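Side-chain contacts in pyoverdine biosynthesis protein PvcB (Pseudomonas aeruginosa, PDB 4YLM), which catalyses the iron- and 2-oxoglutarate-dependent oxidation of tyrosine isonitrile in the biosynthesis of paerucumarin, a cyclized isocyano derivative of tyrosine: residues I253-N256 against L257-L260; E185-P188 against R189-F192. One frame throughout, in Å; residues are numbered along the deposited sequence.

Contact 1 (I253-N256 against L257-L260)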
ATOM      1  N   ILE A 253      16.803  -3.147   3.699  1.00 21.08           N
ATOM      2  CA  ILE A 253      16.268  -1.800   3.641  1.00 17.37           C
ATOM      3  C   ILE A 253      16.085  -1.348   5.072  1.00 21.02           C
ATOM      4  O   ILE A 253      15.328  -1.964   5.807  1.00 22.21           O
ATOM      5  CB  ILE A 253      14.898  -1.789   2.933  1.00 18.10           C
ATOM      6  CG1 ILE A 253      15.037  -2.334   1.500  1.00 20.58           C
ATOM      7  CG2 ILE A 253      14.318  -0.377   2.947  1.00 21.16           C
ATOM      8  CD1 ILE A 253      13.679  -2.654   0.837  1.00 23.00           C
ATOM      9  N   ALA A 254      16.775  -0.275   5.457  1.00 22.27           N
ATOM     10  CA  ALA A 254      16.798   0.199   6.837  1.00 21.19           C
ATOM     11  C   ALA A 254      16.172   1.584   6.939  1.00 22.62           C
ATOM     12  O   ALA A 254      16.410   2.439   6.082  1.00 23.01           O
ATOM     13  CB  ALA A 254      18.270   0.235   7.356  1.00 20.92           C
ATOM     14  N   ASP A 255      15.363   1.785   7.979  1.00 17.64           N
ATOM     15  CA  ASP A 255      14.732   3.066   8.292  1.00 20.39           C
ATOM     16  C   ASP A 255      15.734   3.929   9.060  1.00 24.55           C
ATOM     17  O   ASP A 255      15.831   3.844  10.288  1.00 22.46           O
ATOM     18  CB  ASP A 255      13.456   2.809   9.132  1.00 19.59           C
ATOM     19  CG  ASP A 255      12.738   4.080   9.563  1.00 22.70           C
ATOM     20  OD1 ASP A 255      13.135   5.197   9.158  1.00 22.28           O
ATOM     21  OD2 ASP A 255      11.740   3.950  10.328  1.00 21.85           O
ATOM     22  N   ASN A 256      16.481   4.749   8.323  1.00 22.36           N
ATOM     23  CA  ASN A 256      17.505   5.619   8.899  1.00 22.38           C
ATOM     24  C   ASN A 256      16.952   6.703   9.835  1.00 25.46           C
ATOM     25  O   ASN A 256      17.711   7.301  10.592  1.00 23.67           O
ATOM     26  CB  ASN A 256      18.325   6.263   7.766  1.00 19.88           C
ATOM     27  CG  ASN A 256      19.433   7.167   8.278  1.00 26.19           C
ATOM     28  OD1 ASN A 256      20.372   6.722   8.959  1.00 24.70           O
ATOM     29  ND2 ASN A 256      19.346   8.443   7.927  1.00 22.51           N
ATOM     30  N   LEU A 257      15.640   6.964   9.782  1.00 21.60           N
ATOM     31  CA  LEU A 257      15.040   8.006  10.626  1.00 22.44           C
ATOM     32  C   LEU A 257      14.689   7.494  12.023  1.00 23.20           C
ATOM     33  O   LEU A 257      14.457   8.284  12.941  1.00 25.20           O
ATOM     34  CB  LEU A 257      13.792   8.625   9.958  1.00 23.27           C
ATOM     35  CG  LEU A 257      14.000   9.186   8.539  1.00 24.59           C
ATOM     36  CD1 LEU A 257      12.725   9.867   8.027  1.00 24.57           C
ATOM     37  CD2 LEU A 257      15.187  10.174   8.510  1.00 23.93           C
ATOM     38  N   THR A 258      14.661   6.174  12.174  1.00 22.34           N
ATOM     39  CA  THR A 258      14.257   5.527  13.419  1.00 22.03           C
ATOM     40  C   THR A 258      15.409   4.738  14.049  1.00 24.49           C
ATOM     41  O   THR A 258      15.569   4.727  15.268  1.00 24.91           O
ATOM     42  CB  THR A 258      13.086   4.556  13.171  1.00 24.66           C
ATOM     43  OG1 THR A 258      11.981   5.290  12.626  1.00 22.25           O
ATOM     44  CG2 THR A 258      12.639   3.883  14.482  1.00 22.26           C
ATOM     45  N   LEU A 259      16.190   4.054  13.219  1.00 21.03           N
ATOM     46  CA  LEU A 259      17.295   3.249  13.724  1.00 21.81           C
ATOM     47  C   LEU A 259      18.557   4.083  13.875  1.00 25.11           C
ATOM     48  O   LEU A 259      18.660   5.182  13.326  1.00 25.47           O
ATOM     49  CB  LEU A 259      17.629   2.111  12.758  1.00 20.80           C
ATOM     50  CG  LEU A 259      16.478   1.205  12.323  1.00 22.00           C
ATOM     51  CD1 LEU A 259      17.011   0.218  11.296  1.00 18.27           C
ATOM     52  CD2 LEU A 259      15.899   0.482  13.539  1.00 21.58           C
ATOM     53  N   LEU A 260      19.504   3.538  14.630  1.00 22.36           N
ATOM     54  CA  LEU A 260      20.905   3.943  14.553  1.00 25.29           C
ATOM     55  C   LEU A 260      21.621   2.707  14.074  1.00 25.59           C
ATOM     56  O   LEU A 260      21.120   1.593  14.235  1.00 25.29           O
ATOM     57  CB  LEU A 260      21.445   4.357  15.927  1.00 24.10           C
ATOM     58  CG  LEU A 260      20.721   5.537  16.575  1.00 25.33           C
ATOM     59  CD1 LEU A 260      21.213   5.791  18.013  1.00 24.72           C
ATOM     60  CD2 LEU A 260      20.861   6.791  15.712  1.00 27.05           C
TER
HETATM   61  O   HOH W   1      20.430   5.140  11.040  1.00 24.15           O
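D255 binds L257, T258 and L259 through both its carboxylate and its backbone carbonyl. OD1 takes the L257 N-H at 3.1 Å, closing an Asx turn, while T258 OG1 donates to OD2 at 2.7 Å; both donors stand above the carboxylate plane. With chi1 at 178°, CG lies beside the carbonyl carbon, bringing the carboxylate over the turn. Two donors share the backbone O of D255: T258 N at 3.2 Å closes a type I beta turn with N256 and L257 at its corners, and L259 N bonds at 3.0 Å, nearly straight at 170°. Aspartate suits the place because its short carboxylate offers one oxygen to the L257 N-H and the other to the T258 hydroxyl. OD2 also bonds H56 ND1. Water 1 donates to N256 OD1 and L259 O, bridging the segments; N256 OD1 also accepts from the backbone of D114, a probable iron ligand, and ND2 reaches P122 O. A254 CB lies 4.1 Å from L259 CD1, and F143 touches both. The turn carries the chain from strand 251-255, paired with 57-60 and 120-131, into strand 259-263, paired with 141-145, within the double-stranded beta-helix (jelly-roll) core expected of this family's oxygenases.

Contact 2 (E185-P188 against R189-F192)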
ATOM      1  N   GLU A 185      14.263  12.712  20.454  1.00 27.79           N
ATOM      2  CA  GLU A 185      13.690  13.497  19.366  1.00 28.19           C
ATOM      3  C   GLU A 185      12.287  13.002  19.040  1.00 32.16           C
ATOM      4  O   GLU A 185      11.819  12.022  19.615  1.00 30.68           O
ATOM      5  CB  GLU A 185      14.564  13.387  18.108  1.00 31.15           C
ATOM      6  CG  GLU A 185      15.513  14.554  17.877  1.00 33.40           C
ATOM      7  CD  GLU A 185      14.788  15.808  17.427  1.00 36.58           C
ATOM      8  OE1 GLU A 185      15.461  16.714  16.901  1.00 35.42           O
ATOM      9  OE2 GLU A 185      13.549  15.891  17.605  1.00 32.57           O
ATOM     10  N   ARG A 186      11.618  13.690  18.121  1.00 28.44           N
ATOM     11  CA  ARG A 186      10.411  13.161  17.510  1.00 28.39           C
ATOM     12  C   ARG A 186      10.761  12.750  16.084  1.00 29.42           C
ATOM     13  O   ARG A 186      11.612  13.375  15.436  1.00 25.45           O
ATOM     14  CB  ARG A 186       9.293  14.206  17.509  1.00 31.35           C
ATOM     15  CG  ARG A 186       9.587  15.431  16.669  1.00 36.20           C
ATOM     16  CD  ARG A 186       8.461  16.435  16.812  1.00 35.53           C
ATOM     17  NE  ARG A 186       8.612  17.594  15.936  1.00 39.27           N
ATOM     18  CZ  ARG A 186       8.661  18.854  16.366  1.00 45.47           C
ATOM     19  NH1 ARG A 186       8.585  19.122  17.667  1.00 44.03           N
ATOM     20  NH2 ARG A 186       8.785  19.851  15.496  1.00 43.09           N
ATOM     21  N   HIS A 187      10.144  11.682  15.600  1.00 24.35           N
ATOM     22  CA  HIS A 187      10.364  11.308  14.213  1.00 24.32           C
ATOM     23  C   HIS A 187       9.992  12.513  13.362  1.00 25.50           C
ATOM     24  O   HIS A 187       8.931  13.117  13.560  1.00 26.04           O
ATOM     25  CB  HIS A 187       9.517  10.097  13.833  1.00 23.16           C
ATOM     26  CG  HIS A 187       9.797   9.582  12.457  1.00 21.08           C
ATOM     27  ND1 HIS A 187       9.341  10.218  11.321  1.00 20.86           N
ATOM     28  CD2 HIS A 187      10.502   8.508  12.032  1.00 20.82           C
ATOM     29  CE1 HIS A 187       9.734   9.545  10.256  1.00 21.11           C
ATOM     30  NE2 HIS A 187      10.435   8.498  10.657  1.00 21.47           N
ATOM     31  N   PRO A 188      10.872  12.887  12.426  1.00 23.05           N
ATOM     32  CA  PRO A 188      10.703  14.154  11.700  1.00 25.34           C
ATOM     33  C   PRO A 188       9.543  14.180  10.701  1.00 29.43           C
ATOM     34  O   PRO A 188       9.231  15.252  10.185  1.00 27.66           O
ATOM     35  CB  PRO A 188      12.056  14.334  10.985  1.00 26.77           C
ATOM     36  CG  PRO A 188      12.584  12.921  10.830  1.00 25.10           C
ATOM     37  CD  PRO A 188      12.142  12.214  12.097  1.00 24.03           C
ATOM     38  N   ARG A 189       8.907  13.044  10.433  1.00 24.48           N
ATOM     39  CA  ARG A 189       7.715  13.049   9.583  1.00 24.50           C
ATOM     40  C   ARG A 189       6.506  12.488  10.319  1.00 27.79           C
ATOM     41  O   ARG A 189       5.388  12.940  10.110  1.00 25.75           O
ATOM     42  CB  ARG A 189       7.955  12.251   8.288  1.00 24.87           C
ATOM     43  CG  ARG A 189       8.882  12.965   7.308  1.00 24.03           C
ATOM     44  CD  ARG A 189       8.203  14.252   6.825  1.00 33.79           C
ATOM     45  NE  ARG A 189       9.163  15.251   6.358  1.00 40.93           N
ATOM     46  CZ  ARG A 189       9.672  15.259   5.134  1.00 38.31           C
ATOM     47  NH1 ARG A 189       9.301  14.324   4.274  1.00 36.62           N
ATOM     48  NH2 ARG A 189      10.540  16.203   4.768  1.00 33.94           N
ATOM     49  N   ARG A 190       6.744  11.527  11.207  1.00 23.53           N
ATOM     50  CA  ARG A 190       5.660  10.713  11.742  1.00 25.08           C
ATOM     51  C   ARG A 190       5.468  10.867  13.245  1.00 26.73           C
ATOM     52  O   ARG A 190       4.643  10.176  13.845  1.00 25.58           O
ATOM     53  CB  ARG A 190       5.881   9.246  11.358  1.00 23.26           C
ATOM     54  CG  ARG A 190       5.778   8.999   9.847  1.00 21.10           C
ATOM     55  CD  ARG A 190       5.870   7.508   9.554  1.00 20.79           C
ATOM     56  NE  ARG A 190       7.233   6.988   9.654  1.00 20.88           N
ATOM     57  CZ  ARG A 190       7.536   5.778  10.108  1.00 22.70           C
ATOM     58  NH1 ARG A 190       6.574   4.983  10.559  1.00 19.20           N
ATOM     59  NH2 ARG A 190       8.799   5.356  10.117  1.00 19.22           N
ATOM     60  N   GLU A 191       6.248  11.769  13.842  1.00 24.20           N
ATOM     61  CA  GLU A 191       6.006  12.272  15.201  1.00 23.23           C
ATOM     62  C   GLU A 191       6.386  11.396  16.390  1.00 28.60           C
ATOM     63  O   GLU A 191       6.592  11.920  17.485  1.00 28.76           O
ATOM     64  CB  GLU A 191       4.556  12.752  15.368  1.00 24.60           C
ATOM     65  CG  GLU A 191       4.269  14.052  14.657  1.00 27.68           C
ATOM     66  CD  GLU A 191       5.040  15.211  15.275  1.00 33.25           C
ATOM     67  OE1 GLU A 191       4.897  15.448  16.499  1.00 30.62           O
ATOM     68  OE2 GLU A 191       5.804  15.866  14.537  1.00 31.33           O
ATOM     69  N   PHE A 192       6.482  10.082  16.211  1.00 26.00           N
ATOM     70  CA  PHE A 192       6.696   9.224  17.382  1.00 20.55           C
ATOM     71  C   PHE A 192       8.082   9.427  17.989  1.00 23.20           C
ATOM     72  O   PHE A 192       9.002   9.849  17.297  1.00 25.64           O
ATOM     73  CB  PHE A 192       6.437   7.750  17.061  1.00 21.90           C
ATOM     74  CG  PHE A 192       7.303   7.198  15.951  1.00 24.01           C
ATOM     75  CD1 PHE A 192       8.530   6.626  16.233  1.00 22.09           C
ATOM     76  CD2 PHE A 192       6.868   7.235  14.629  1.00 20.62           C
ATOM     77  CE1 PHE A 192       9.329   6.097  15.208  1.00 21.59           C
ATOM     78  CE2 PHE A 192       7.648   6.722  13.603  1.00 20.47           C
ATOM     79  CZ  PHE A 192       8.881   6.144  13.892  1.00 23.65           C
TER
HETATM   80  O   HOH W   2      10.891   6.690   8.594  1.00 22.05           O
HETATM   81  O   HOH W   3       7.397  15.260  12.574  1.00 35.57           O
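The ring nitrogen ND1 of H187 receives two successive backbone N-H groups, from R189 at 3.0 Å and from R190 at 2.9 Å, each tilted somewhat from the imidazole plane. This is the loop of a beta hairpin joining strands 184-186 and 193-195, and the histidine folds into its own turn: CG stands anti to the backbone N (chi1 -174°), which points ND1 at the two amides. The backbone closes round it, H187 N giving a short 2.7 Å bond to F192 O and H187 O accepting from E191 N. A flat aromatic with an acceptor nitrogen suits the site, since it offers apolar surface as well. H187 CB sits over the face of the F192 ring, 3.9 Å from its centroid, a CH-pi contact; the two rings lean obliquely, their planes 31° apart. P188 CD covers part of an imidazole face near its rim. R190 runs across the histidine with NE over a ring face, and F192 CE2 lies above the centre of its guanidinium. Water 2 joins H187 NE2 to R190 NH2, and R190 NH1 is held by R53 O. The extended side chain of R186 and the bent one of E191 lie alongside each other. R186 NE and E191 OE2, 3.6 Å apart, attract by charge alone, as the oxygen is well out of the guanidinium plane. The carboxylate has stronger partners in S71 and R74 of the second subunit, so the loop forms part of the subunit interface. R189 NH1 bonds to P283 O, and the side chain packs on strand 272-286. Water 3 completes the loop, donating to E191 OE2 at 2.6 Å and to H187 O at 2.8 Å.

Overall arrangement
Along the chain contact 2 comes first, in the hairpin loop between strands 184-186 and 193-195; contact 1 follows some sixty residues later, where strand 251-255 gives way to 259-263. Their centres are about 12 Å apart, and they touch. L257 CB packs on H187 NE2 at 3.4 Å, T258 OG1 rests near F192 CZ, and D255 OD2 forms a long, weak ion pair with R190 NH2. Contact 1 is buried near the middle of the chain, beside the probable iron ligands D114 and H261, whereas residues 185-192 reach the second subunit. Both fall within the TauD/TfdA family region, and together they connect the surroundings of the metal site to the subunit interface.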